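Local structure of quinonprotein alcohol dehydrogenase-like protein (Bacteroides thetaiotaomicron VPI-5482, 4R5O) at residues G151-L156 and K173-E178; A181-N186 and R206-K211; V281-K284 and V288-L291; I339-L342 and A348-K351. The protein is of unknown function but pairs an immunoglobulin-like beta-sandwich with a seven-bladed beta-propeller and binds calcium ions. All coordinates share one frame; numbering follows the deposited sequence.

Interaction 1. Residues G151-L156 and K173-E178; sequences GKFYLL and KTLYYE
The Phe153 ring meets Leu175 at its edge: methyl CD1 of Leu175 lies close to the ring plane, 3.8 Å from Phe153 CE2, so this contact is aliphatic against aromatic rim. Phe112 meets the same ring with its plane nearly parallel, whereas Phe105 and His148 approach it steeply. The Glu178 and Lys152 side chains run nearly perpendicular, and the carboxylate is met by lysine methylenes: Lys152 CE lies 3.1 Å from Glu178 OE2, and Lys152 CD lies 3.4 Å from Glu178 OE1. Bends at chi2 (-66°) and chi4 (-71°) turn the lysine amine aside, and Lys152 NZ remains 4.2 Å from Glu178 OE2, beyond a salt bridge. That amine makes a weak hydrogen bond to Gly151 O (3.4 Å) and a long, weak ion pair with Asp171. A water donates to Gly151 O at 2.7 Å and weakly accepts from Lys173 N, bridging the two segments. Strand 167-171 runs between strands 152-158 and 177-181 in this propeller blade, and both Lys152 and Glu178 rest on its Ile169; that pair therefore spans the middle strand, while Leu175 comes from the connecting loop. Chemically the contact divides into a buried apolar part and a more exposed charged one, where opposite charges would probably attract each other at longer range.

Interaction 2. Residues A181-N186 and R206-K211; sequences AVVGAN and RRIDLK
Between two blades of the beta-propeller, the connection that leaves strand 177-181 passes over strand 204-209 of the next blade, and Val183 is the residue that makes the contact. Its two methyls divide the work. With CG1 anti to the backbone N (chi1 -177°), Val183 CG1 meets Arg206 CD at 3.7 Å, while Val183 CG2 reaches Ile208 CD1 at 3.9 Å. Val183 and Arg206 are antiparallel, one passing the other; the Ile208 side chain instead stands roughly square to that of Val183. The Arg206 chain is extended from CG to NE, which carries its guanidinium beyond the valine methyls until one face lies over the Val183 carbonyl carbon. Val183 O is 3.5 Å from Arg206 NH1, but this approach is no hydrogen bond. The polar end is held from its own blade instead: Arg206 NH2 forms a salt bridge with Asp203, and NH1 bonds to Asn215. Phe167, from the preceding blade, touches both Val183 and Ile208 and extends their apolar patch. Farther along, the strand gives way to an Asx turn, where Lys211 N donates to Asp209 OD1 (2.9 Å, 153° at the hydrogen). Across the blades the contact is thus chiefly van der Waals, joining aliphatic carbons and a peptide to a guanidinium face, whereas the directional bonds that fix the guanidinium include those to Asp203 and Asn215.

Interaction 3. Residues V281-K284 and V288-L291; sequences VLAK and VYTL
Tyr289 sets one side of its ring against the methyl of Ala283, whose CB is 3.5 Å from Tyr289 CE1; the methyl approaches obliquely, neither squarely over a face nor in the ring plane. Behind it, Tyr289 CB meets Val281 CG2 at 4.0 Å, the valine lying crosswise to the tyrosine. With CG beside its own backbone N (chi1 -71°), the tyrosine turns its ring toward the end of strand 281-282, beside Ala283, and its hydroxyl bonds to Asp285 in the turn that links the segments. The backbone evidence defines a beta hairpin at one edge of a four-stranded propeller blade: strand 281-282 is an edge strand and runs antiparallel to strand 288-294. Val281 and Tyr289 form a hydrogen-bonded pair, with Val281 N donating to Tyr289 O at 2.9 Å and Tyr289 N returning a bond to Val281 O at 2.8 Å, both at 164°. Val281 O also receives a CA-H...O contact from Val288 CA, at 3.3 Å. Leu282 and Val288 are the neighbouring non-hydrogen-bonded pair. Their side chains lie on the sheet face opposite Val281 and Tyr289, and Leu282 CD1 touches Val288 CG2 at 4.0 Å. On the Val281 and Tyr289 face, Ile340 of strand 339-343 in the following blade packs against both residues.

Interaction 4. Residues I339-L342 and A348-K351; sequences IIYL and AIYK
Lys351 starts with CG anti to its backbone N (chi1 179°) and runs extended to CD before chi3 (76°) bends it; Tyr341 keeps CG beside its own N, and the two side chains run alongside each other in one direction. Lysine methylenes consequently follow the ring obliquely: Lys351 CG is 3.7 Å from Tyr341 CE1, and Lys351 CD is 3.7 Å from Tyr341 OH. Ile339 CG2 lies over one ring face, offset toward its rim, and also touches Lys351 CG at 3.7 Å, so the lysine stem packs against both residues. Tyr341 and Lys351 are a non-hydrogen-bonded pair in an antiparallel hairpin whose short strand axes approach to 4.7 Å, with directions 169° apart. The hairpin belongs to the propeller blade of strands 332-333, 339-343 and 349-353, next to the one carrying strand 288-294. Next along, Leu342 and Tyr350 form the hydrogen-bonded pair: Leu342 N donates to Tyr350 O at 2.9 Å, and Tyr350 N donates to Leu342 O at 2.8 Å. On their face of the sheet, Leu342 CD2 meets Tyr350 CB at 3.9 Å, while the Tyr350 ring leads away to stack on Phe316. Phe364 meets the Tyr341 ring and also touches Lys351. Asp356, a calcium ligand, has its side chain about 9 Å from that of Lys351. Lys351 thus contributes methylenes to this contact, its ammonium making no bond across the strands.

In the fold
Along the chain the four contacts follow in series: none nests in or crosses another. Interaction 1 closes the path through strand 167-171 within one propeller blade. Interaction 2 then begins in the connection after strand 177-181 and closes over strands 189-192 and 197-201, tying that connection to the next blade; Tyr154 CE1 touches Leu210 CD2 at 3.8 Å, so the first two contacts meet. After another blade comes interaction 3, which closes a tight hairpin, and interaction 4 closes a hairpin between the second and third strands of the next blade. These last two have centres 12 Å apart, and their adjacent blades pack together, Leu291 against Leu342 among other pairs.

Interaction 1. Residues G151-L156 and K173-E178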
loop_
_atom_site.group_PDB
_atom_site.type_symbol
_atom_site.label_atom_id
_atom_site.label_comp_id
_atom_site.label_asym_id
_atom_site.label_seq_id
_atom_site.Cartn_x
_atom_site.Cartn_y
_atom_site.Cartn_z
ATOM N N GLY A 151 -9.695 -6.792 -4.965
ATOM C CA GLY A 151 -8.573 -6.686 -5.893
ATOM C C GLY A 151 -8.058 -5.267 -6.080
ATOM O O GLY A 151 -7.388 -4.990 -7.084
ATOM N N LYS A 152 -8.350 -4.361 -5.101
ATOM C CA LYS A 152 -7.935 -2.964 -5.137
ATOM C C LYS A 152 -7.261 -2.544 -3.827
ATOM O O LYS A 152 -7.534 -3.100 -2.760
ATOM C CB LYS A 152 -9.160 -2.033 -5.397
ATOM C CG LYS A 152 -10.045 -2.352 -6.622
ATOM C CD LYS A 152 -9.317 -2.168 -7.962
ATOM C CE LYS A 152 -10.021 -2.739 -9.175
ATOM N NZ LYS A 152 -10.001 -4.226 -9.199
ATOM N N PHE A 153 -6.402 -1.535 -3.913
ATOM C CA PHE A 153 -5.812 -0.888 -2.762
ATOM C C PHE A 153 -6.568 0.400 -2.537
ATOM O O PHE A 153 -6.520 1.292 -3.383
ATOM C CB PHE A 153 -4.298 -0.647 -2.887
ATOM C CG PHE A 153 -3.395 -1.845 -3.056
ATOM C CD1 PHE A 153 -3.559 -2.978 -2.260
ATOM C CD2 PHE A 153 -2.262 -1.775 -3.882
ATOM C CE1 PHE A 153 -2.682 -4.069 -2.377
ATOM C CE2 PHE A 153 -1.373 -2.854 -3.976
ATOM C CZ PHE A 153 -1.594 -3.997 -3.227
ATOM N N TYR A 154 -7.354 0.458 -1.462
ATOM C CA TYR A 154 -8.087 1.664 -1.108
ATOM C C TYR A 154 -7.247 2.444 -0.152
ATOM O O TYR A 154 -6.958 1.942 0.921
ATOM C CB TYR A 154 -9.468 1.350 -0.521
ATOM C CG TYR A 154 -10.355 0.586 -1.471
ATOM C CD1 TYR A 154 -11.055 1.239 -2.480
ATOM C CD2 TYR A 154 -10.532 -0.782 -1.336
ATOM C CE1 TYR A 154 -11.885 0.545 -3.350
ATOM C CE2 TYR A 154 -11.368 -1.487 -2.193
ATOM C CZ TYR A 154 -12.043 -0.817 -3.198
ATOM O OH TYR A 154 -12.879 -1.512 -4.030
ATOM N N LEU A 155 -6.775 3.619 -0.571
ATOM C CA LEU A 155 -5.905 4.467 0.240
ATOM C C LEU A 155 -6.666 5.705 0.717
ATOM O O LEU A 155 -7.314 6.398 -0.073
ATOM C CB LEU A 155 -4.639 4.867 -0.555
ATOM C CG LEU A 155 -3.841 6.106 -0.102
ATOM C CD1 LEU A 155 -3.129 5.877 1.232
ATOM C CD2 LEU A 155 -2.829 6.501 -1.128
ATOM N N LEU A 156 -6.548 5.976 2.027
ATOM C CA LEU A 156 -7.037 7.173 2.689
ATOM C C LEU A 156 -5.840 7.907 3.241
ATOM O O LEU A 156 -5.101 7.333 4.048
ATOM C CB LEU A 156 -8.084 6.868 3.788
ATOM C CG LEU A 156 -8.499 8.041 4.678
ATOM C CD1 LEU A 156 -9.331 9.039 3.916
ATOM C CD2 LEU A 156 -9.267 7.550 5.864
ATOM N N LYS A 173 -3.063 -5.675 -8.369
ATOM C CA LYS A 173 -2.170 -6.515 -9.166
ATOM C C LYS A 173 -1.149 -5.678 -9.971
ATOM O O LYS A 173 0.038 -6.035 -10.021
ATOM C CB LYS A 173 -2.979 -7.412 -10.142
ATOM C CG LYS A 173 -2.113 -8.492 -10.807
ATOM C CD LYS A 173 -2.873 -9.443 -11.739
ATOM C CE LYS A 173 -2.041 -10.644 -12.168
ATOM N NZ LYS A 173 -1.596 -11.497 -11.007
ATOM N N THR A 174 -1.612 -4.596 -10.613
ATOM C CA THR A 174 -0.781 -3.797 -11.507
ATOM C C THR A 174 -0.203 -2.546 -10.877
ATOM O O THR A 174 0.817 -2.065 -11.378
ATOM C CB THR A 174 -1.597 -3.363 -12.712
ATOM O OG1 THR A 174 -2.747 -2.651 -12.244
ATOM C CG2 THR A 174 -2.011 -4.537 -13.588
ATOM N N LEU A 175 -0.855 -1.983 -9.842
ATOM C CA LEU A 175 -0.456 -0.743 -9.138
ATOM C C LEU A 175 -0.879 0.479 -9.987
ATOM O O LEU A 175 -0.452 1.605 -9.741
ATOM C CB LEU A 175 1.062 -0.725 -8.817
ATOM C CG LEU A 175 1.493 -0.054 -7.542
ATOM C CD1 LEU A 175 0.824 -0.722 -6.291
ATOM C CD2 LEU A 175 2.963 -0.108 -7.410
ATOM N N TYR A 176 -1.766 0.252 -10.959
ATOM C CA TYR A 176 -2.316 1.285 -11.819
ATOM C C TYR A 176 -3.344 2.085 -11.053
ATOM O O TYR A 176 -4.205 1.508 -10.379
ATOM C CB TYR A 176 -2.950 0.686 -13.102
ATOM C CG TYR A 176 -2.042 -0.015 -14.101
ATOM C CD1 TYR A 176 -0.664 -0.084 -13.902
ATOM C CD2 TYR A 176 -2.560 -0.591 -15.260
ATOM C CE1 TYR A 176 0.168 -0.733 -14.814
ATOM C CE2 TYR A 176 -1.731 -1.219 -16.196
ATOM C CZ TYR A 176 -0.365 -1.284 -15.971
ATOM O OH TYR A 176 0.472 -1.887 -16.884
ATOM N N TYR A 177 -3.255 3.411 -11.161
ATOM C CA TYR A 177 -4.192 4.349 -10.597
ATOM C C TYR A 177 -5.547 4.164 -11.277
ATOM O O TYR A 177 -5.595 4.041 -12.497
ATOM C CB TYR A 177 -3.638 5.781 -10.765
ATOM C CG TYR A 177 -4.638 6.890 -10.493
ATOM C CD1 TYR A 177 -4.836 7.383 -9.203
ATOM C CD2 TYR A 177 -5.376 7.452 -11.524
ATOM C CE1 TYR A 177 -5.750 8.406 -8.954
ATOM C CE2 TYR A 177 -6.305 8.455 -11.287
ATOM C CZ TYR A 177 -6.480 8.947 -10.005
ATOM O OH TYR A 177 -7.399 9.957 -9.815
ATOM N N GLU A 178 -6.635 4.112 -10.512
ATOM C CA GLU A 178 -7.943 3.991 -11.130
ATOM C C GLU A 178 -8.724 5.271 -10.946
ATOM O O GLU A 178 -9.210 5.839 -11.931
ATOM C CB GLU A 178 -8.727 2.810 -10.597
ATOM C CG GLU A 178 -8.142 1.501 -11.080
ATOM C CD GLU A 178 -8.974 0.281 -10.766
ATOM O OE1 GLU A 178 -10.030 0.427 -10.110
ATOM O OE2 GLU A 178 -8.580 -0.822 -11.207
HETATM O O HOH W 1 -6.346 -6.395 -9.199
#

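Interaction 2. Residues A181-N186 and R206-K211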
loop_
_atom_site.group_PDB
_atom_site.type_symbol
_atom_site.label_atom_id
_atom_site.label_comp_id
_atom_site.label_asym_id
_atom_site.label_seq_id
_atom_site.Cartn_x
_atom_site.Cartn_y
_atom_site.Cartn_z
ATOM N N ALA A 181 -10.552 11.019 -5.043
ATOM C CA ALA A 181 -11.520 12.068 -4.733
ATOM C C ALA A 181 -11.231 12.735 -3.401
ATOM O O ALA A 181 -10.475 12.222 -2.579
ATOM C CB ALA A 181 -12.932 11.496 -4.704
ATOM N N VAL A 182 -11.852 13.890 -3.205
ATOM C CA VAL A 182 -11.805 14.707 -1.998
ATOM C C VAL A 182 -12.796 14.134 -1.019
ATOM O O VAL A 182 -13.882 13.734 -1.432
ATOM C CB VAL A 182 -12.130 16.194 -2.364
ATOM C CG1 VAL A 182 -12.208 17.097 -1.134
ATOM C CG2 VAL A 182 -11.155 16.750 -3.391
ATOM N N VAL A 183 -12.443 14.062 0.270
ATOM C CA VAL A 183 -13.353 13.594 1.327
ATOM C C VAL A 183 -13.342 14.696 2.388
ATOM O O VAL A 183 -14.311 15.442 2.526
ATOM C CB VAL A 183 -13.018 12.180 1.882
ATOM C CG1 VAL A 183 -14.051 11.736 2.913
ATOM C CG2 VAL A 183 -12.905 11.151 0.762
ATOM N N GLY A 184 -12.201 14.854 3.041
ATOM C CA GLY A 184 -11.973 15.892 4.033
ATOM C C GLY A 184 -10.605 15.777 4.666
ATOM O O GLY A 184 -9.942 14.734 4.580
ATOM N N ALA A 185 -10.169 16.874 5.299
ATOM C CA ALA A 185 -8.923 16.951 6.048
ATOM C C ALA A 185 -9.010 16.190 7.372
ATOM O O ALA A 185 -10.104 16.103 7.981
ATOM C CB ALA A 185 -8.587 18.407 6.326
ATOM N N ASN A 186 -7.847 15.637 7.809
ATOM C CA ASN A 186 -7.609 14.963 9.097
ATOM C C ASN A 186 -8.504 13.728 9.288
ATOM O O ASN A 186 -9.050 13.495 10.373
ATOM C CB ASN A 186 -7.837 15.954 10.250
ATOM C CG ASN A 186 -6.954 17.168 10.166
ATOM O OD1 ASN A 186 -7.408 18.303 10.304
ATOM N ND2 ASN A 186 -5.686 16.964 9.852
ATOM N N ARG A 206 -18.351 8.772 7.796
ATOM C CA ARG A 206 -18.698 9.067 6.409
ATOM C C ARG A 206 -18.796 7.797 5.617
ATOM O O ARG A 206 -17.894 6.969 5.717
ATOM C CB ARG A 206 -17.673 9.997 5.750
ATOM C CG ARG A 206 -17.474 11.306 6.438
ATOM C CD ARG A 206 -16.166 11.854 5.965
ATOM N NE ARG A 206 -15.858 13.152 6.557
ATOM C CZ ARG A 206 -16.157 14.312 5.986
ATOM N NH1 ARG A 206 -16.793 14.342 4.812
ATOM N NH2 ARG A 206 -15.833 15.452 6.580
ATOM N N ARG A 207 -19.873 7.629 4.838
ATOM C CA ARG A 207 -19.995 6.501 3.919
ATOM C C ARG A 207 -19.456 6.936 2.607
ATOM O O ARG A 207 -19.831 8.003 2.142
ATOM C CB ARG A 207 -21.448 5.997 3.796
ATOM C CG ARG A 207 -21.590 4.788 2.848
ATOM C CD ARG A 207 -23.018 4.324 2.675
ATOM N NE ARG A 207 -23.886 5.358 2.112
ATOM C CZ ARG A 207 -24.776 6.064 2.810
ATOM N NH1 ARG A 207 -24.972 5.814 4.103
ATOM N NH2 ARG A 207 -25.503 6.995 2.214
ATOM N N ILE A 208 -18.587 6.153 2.005
ATOM C CA ILE A 208 -18.046 6.484 0.684
ATOM C C ILE A 208 -18.489 5.377 -0.316
ATOM O O ILE A 208 -18.474 4.188 0.015
ATOM C CB ILE A 208 -16.483 6.699 0.704
ATOM C CG1 ILE A 208 -15.953 7.180 -0.692
ATOM C CG2 ILE A 208 -15.693 5.484 1.266
ATOM C CD1 ILE A 208 -14.656 7.931 -0.683
ATOM N N ASP A 209 -18.953 5.797 -1.509
ATOM C CA ASP A 209 -19.314 4.886 -2.606
ATOM C C ASP A 209 -18.025 4.532 -3.315
ATOM O O ASP A 209 -17.333 5.433 -3.779
ATOM C CB ASP A 209 -20.362 5.543 -3.532
ATOM C CG ASP A 209 -20.894 4.665 -4.653
ATOM O OD1 ASP A 209 -20.078 4.172 -5.468
ATOM O OD2 ASP A 209 -22.123 4.562 -4.782
ATOM N N LEU A 210 -17.655 3.257 -3.365
ATOM C CA LEU A 210 -16.358 2.838 -3.929
ATOM C C LEU A 210 -16.320 2.912 -5.493
ATOM O O LEU A 210 -15.258 2.670 -6.071
ATOM C CB LEU A 210 -16.001 1.413 -3.465
ATOM C CG LEU A 210 -15.820 1.255 -1.941
ATOM C CD1 LEU A 210 -15.506 -0.158 -1.563
ATOM C CD2 LEU A 210 -14.750 2.177 -1.398
ATOM N N LYS A 211 -17.413 3.354 -6.153
ATOM C CA LYS A 211 -17.438 3.515 -7.609
ATOM C C LYS A 211 -17.429 5.008 -7.966
ATOM O O LYS A 211 -16.483 5.467 -8.635
ATOM C CB LYS A 211 -18.647 2.800 -8.248
ATOM C CG LYS A 211 -18.887 1.336 -7.768
ATOM C CD LYS A 211 -17.700 0.354 -7.981
ATOM C CE LYS A 211 -18.010 -1.034 -7.448
ATOM N NZ LYS A 211 -16.843 -1.950 -7.560
#

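Interaction 3. Residues V281-K284 and V288-L291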
loop_
_atom_site.group_PDB
_atom_site.type_symbol
_atom_site.label_atom_id
_atom_site.label_comp_id
_atom_site.label_asym_id
_atom_site.label_seq_id
_atom_site.Cartn_x
_atom_site.Cartn_y
_atom_site.Cartn_z
ATOM N N VAL A 281 -8.365 -9.142 14.258
ATOM C CA VAL A 281 -7.907 -10.111 13.271
ATOM C C VAL A 281 -8.899 -11.279 13.220
ATOM O O VAL A 281 -9.393 -11.730 14.252
ATOM C CB VAL A 281 -6.442 -10.610 13.516
ATOM C CG1 VAL A 281 -5.436 -9.473 13.376
ATOM C CG2 VAL A 281 -6.268 -11.306 14.866
ATOM N N LEU A 282 -9.190 -11.750 12.008
ATOM C CA LEU A 282 -10.016 -12.942 11.808
ATOM C C LEU A 282 -9.091 -14.149 11.846
ATOM O O LEU A 282 -8.205 -14.246 10.998
ATOM C CB LEU A 282 -10.840 -12.869 10.507
ATOM C CG LEU A 282 -11.702 -14.107 10.196
ATOM C CD1 LEU A 282 -12.907 -14.233 11.174
ATOM C CD2 LEU A 282 -12.172 -14.087 8.767
ATOM N N ALA A 283 -9.225 -15.011 12.872
ATOM C CA ALA A 283 -8.355 -16.186 13.043
ATOM C C ALA A 283 -8.918 -17.404 12.317
ATOM O O ALA A 283 -10.037 -17.343 11.792
ATOM C CB ALA A 283 -8.163 -16.497 14.504
ATOM N N LYS A 284 -8.119 -18.510 12.262
ATOM C CA LYS A 284 -8.456 -19.743 11.518
ATOM C C LYS A 284 -9.673 -20.447 12.140
ATOM O O LYS A 284 -10.369 -21.151 11.415
ATOM C CB LYS A 284 -7.275 -20.719 11.432
ATOM C CG LYS A 284 -7.471 -21.768 10.341
ATOM C CD LYS A 284 -6.470 -22.882 10.424
ATOM C CE LYS A 284 -6.805 -23.949 9.415
ATOM N NZ LYS A 284 -5.889 -25.110 9.532
ATOM N N VAL A 288 -13.077 -13.509 15.584
ATOM C CA VAL A 288 -12.341 -12.251 15.537
ATOM C C VAL A 288 -11.706 -12.060 16.877
ATOM O O VAL A 288 -12.344 -12.281 17.903
ATOM C CB VAL A 288 -13.231 -11.061 15.110
ATOM C CG1 VAL A 288 -12.600 -9.712 15.453
ATOM C CG2 VAL A 288 -13.523 -11.161 13.617
ATOM N N TYR A 289 -10.433 -11.656 16.860
ATOM C CA TYR A 289 -9.637 -11.412 18.044
ATOM C C TYR A 289 -9.133 -10.007 18.098
ATOM O O TYR A 289 -8.714 -9.454 17.091
ATOM C CB TYR A 289 -8.432 -12.370 18.087
ATOM C CG TYR A 289 -8.781 -13.807 18.368
ATOM C CD1 TYR A 289 -9.316 -14.622 17.375
ATOM C CD2 TYR A 289 -8.455 -14.395 19.586
ATOM C CE1 TYR A 289 -9.617 -15.962 17.622
ATOM C CE2 TYR A 289 -8.737 -15.738 19.843
ATOM C CZ TYR A 289 -9.316 -16.518 18.856
ATOM O OH TYR A 289 -9.551 -17.842 19.098
ATOM N N THR A 290 -9.110 -9.446 19.291
ATOM C CA THR A 290 -8.515 -8.147 19.563
ATOM C C THR A 290 -7.881 -8.258 20.948
ATOM O O THR A 290 -7.839 -9.341 21.506
ATOM C CB THR A 290 -9.532 -7.006 19.405
ATOM O OG1 THR A 290 -8.827 -5.752 19.393
ATOM C CG2 THR A 290 -10.651 -7.018 20.472
ATOM N N LEU A 291 -7.362 -7.158 21.472
ATOM C CA LEU A 291 -6.776 -7.087 22.810
ATOM C C LEU A 291 -7.557 -6.137 23.699
ATOM O O LEU A 291 -8.160 -5.158 23.231
ATOM C CB LEU A 291 -5.297 -6.639 22.776
ATOM C CG LEU A 291 -4.285 -7.442 21.984
ATOM C CD1 LEU A 291 -2.950 -6.821 22.137
ATOM C CD2 LEU A 291 -4.220 -8.896 22.417
#

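Interaction 4. Residues I339-L342 and A348-K351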
loop_
_atom_site.group_PDB
_atom_site.type_symbol
_atom_site.label_atom_id
_atom_site.label_comp_id
_atom_site.label_asym_id
_atom_site.label_seq_id
_atom_site.Cartn_x
_atom_site.Cartn_y
_atom_site.Cartn_z
ATOM N N ILE A 339 -2.953 -19.761 14.804
ATOM C CA ILE A 339 -1.924 -18.862 15.289
ATOM C C ILE A 339 -2.291 -17.378 15.095
ATOM O O ILE A 339 -2.905 -16.980 14.098
ATOM C CB ILE A 339 -0.626 -19.206 14.484
ATOM C CG1 ILE A 339 0.003 -20.508 14.988
ATOM C CG2 ILE A 339 0.423 -18.094 14.496
ATOM C CD1 ILE A 339 1.142 -21.000 14.125
ATOM N N ILE A 340 -1.840 -16.568 16.060
ATOM C CA ILE A 340 -1.849 -15.112 16.026
ATOM C C ILE A 340 -0.467 -14.645 16.491
ATOM O O ILE A 340 0.020 -15.078 17.538
ATOM C CB ILE A 340 -2.990 -14.421 16.813
ATOM C CG1 ILE A 340 -4.371 -14.945 16.373
ATOM C CG2 ILE A 340 -2.877 -12.880 16.681
ATOM C CD1 ILE A 340 -5.512 -14.474 17.164
ATOM N N TYR A 341 0.173 -13.812 15.684
ATOM C CA TYR A 341 1.418 -13.164 16.051
ATOM C C TYR A 341 1.086 -11.800 16.663
ATOM O O TYR A 341 0.257 -11.083 16.103
ATOM C CB TYR A 341 2.363 -13.035 14.853
ATOM C CG TYR A 341 2.841 -14.349 14.293
ATOM C CD1 TYR A 341 3.951 -14.997 14.830
ATOM C CD2 TYR A 341 2.227 -14.920 13.185
ATOM C CE1 TYR A 341 4.403 -16.209 14.309
ATOM C CE2 TYR A 341 2.686 -16.123 12.645
ATOM C CZ TYR A 341 3.767 -16.768 13.219
ATOM O OH TYR A 341 4.247 -17.933 12.685
ATOM N N LEU A 342 1.687 -11.453 17.809
ATOM C CA LEU A 342 1.449 -10.159 18.446
ATOM C C LEU A 342 2.766 -9.661 19.052
ATOM O O LEU A 342 3.653 -10.464 19.333
ATOM C CB LEU A 342 0.300 -10.176 19.491
ATOM C CG LEU A 342 0.330 -11.049 20.758
ATOM C CD1 LEU A 342 -0.840 -10.705 21.634
ATOM C CD2 LEU A 342 0.249 -12.540 20.458
ATOM N N ALA A 348 9.355 -7.667 21.252
ATOM C CA ALA A 348 9.342 -9.129 21.127
ATOM C C ALA A 348 8.058 -9.565 20.416
ATOM O O ALA A 348 7.051 -8.856 20.468
ATOM C CB ALA A 348 9.466 -9.803 22.495
ATOM N N ILE A 349 8.102 -10.706 19.734
ATOM C CA ILE A 349 6.951 -11.234 19.028
ATOM C C ILE A 349 6.588 -12.506 19.720
ATOM O O ILE A 349 7.454 -13.317 20.052
ATOM C CB ILE A 349 7.237 -11.396 17.502
ATOM C CG1 ILE A 349 7.386 -9.991 16.864
ATOM C CG2 ILE A 349 6.138 -12.195 16.762
ATOM C CD1 ILE A 349 8.189 -9.955 15.690
ATOM N N TYR A 350 5.302 -12.627 20.012
ATOM C CA TYR A 350 4.677 -13.788 20.599
ATOM C C TYR A 350 3.836 -14.477 19.546
ATOM O O TYR A 350 3.175 -13.808 18.752
ATOM C CB TYR A 350 3.847 -13.384 21.816
ATOM C CG TYR A 350 4.681 -12.997 23.015
ATOM C CD1 TYR A 350 5.203 -11.712 23.142
ATOM C CD2 TYR A 350 4.940 -13.910 24.033
ATOM C CE1 TYR A 350 5.989 -11.355 24.235
ATOM C CE2 TYR A 350 5.713 -13.559 25.140
ATOM C CZ TYR A 350 6.235 -12.278 25.237
ATOM O OH TYR A 350 6.984 -11.901 26.331
ATOM N N LYS A 351 3.925 -15.808 19.491
ATOM C CA LYS A 351 3.124 -16.651 18.598
ATOM C C LYS A 351 2.058 -17.311 19.444
ATOM O O LYS A 351 2.351 -18.285 20.145
ATOM C CB LYS A 351 3.986 -17.674 17.833
ATOM C CG LYS A 351 3.170 -18.577 16.930
ATOM C CD LYS A 351 3.993 -19.497 16.029
ATOM C CE LYS A 351 4.608 -20.695 16.689
ATOM N NZ LYS A 351 5.345 -21.510 15.690
#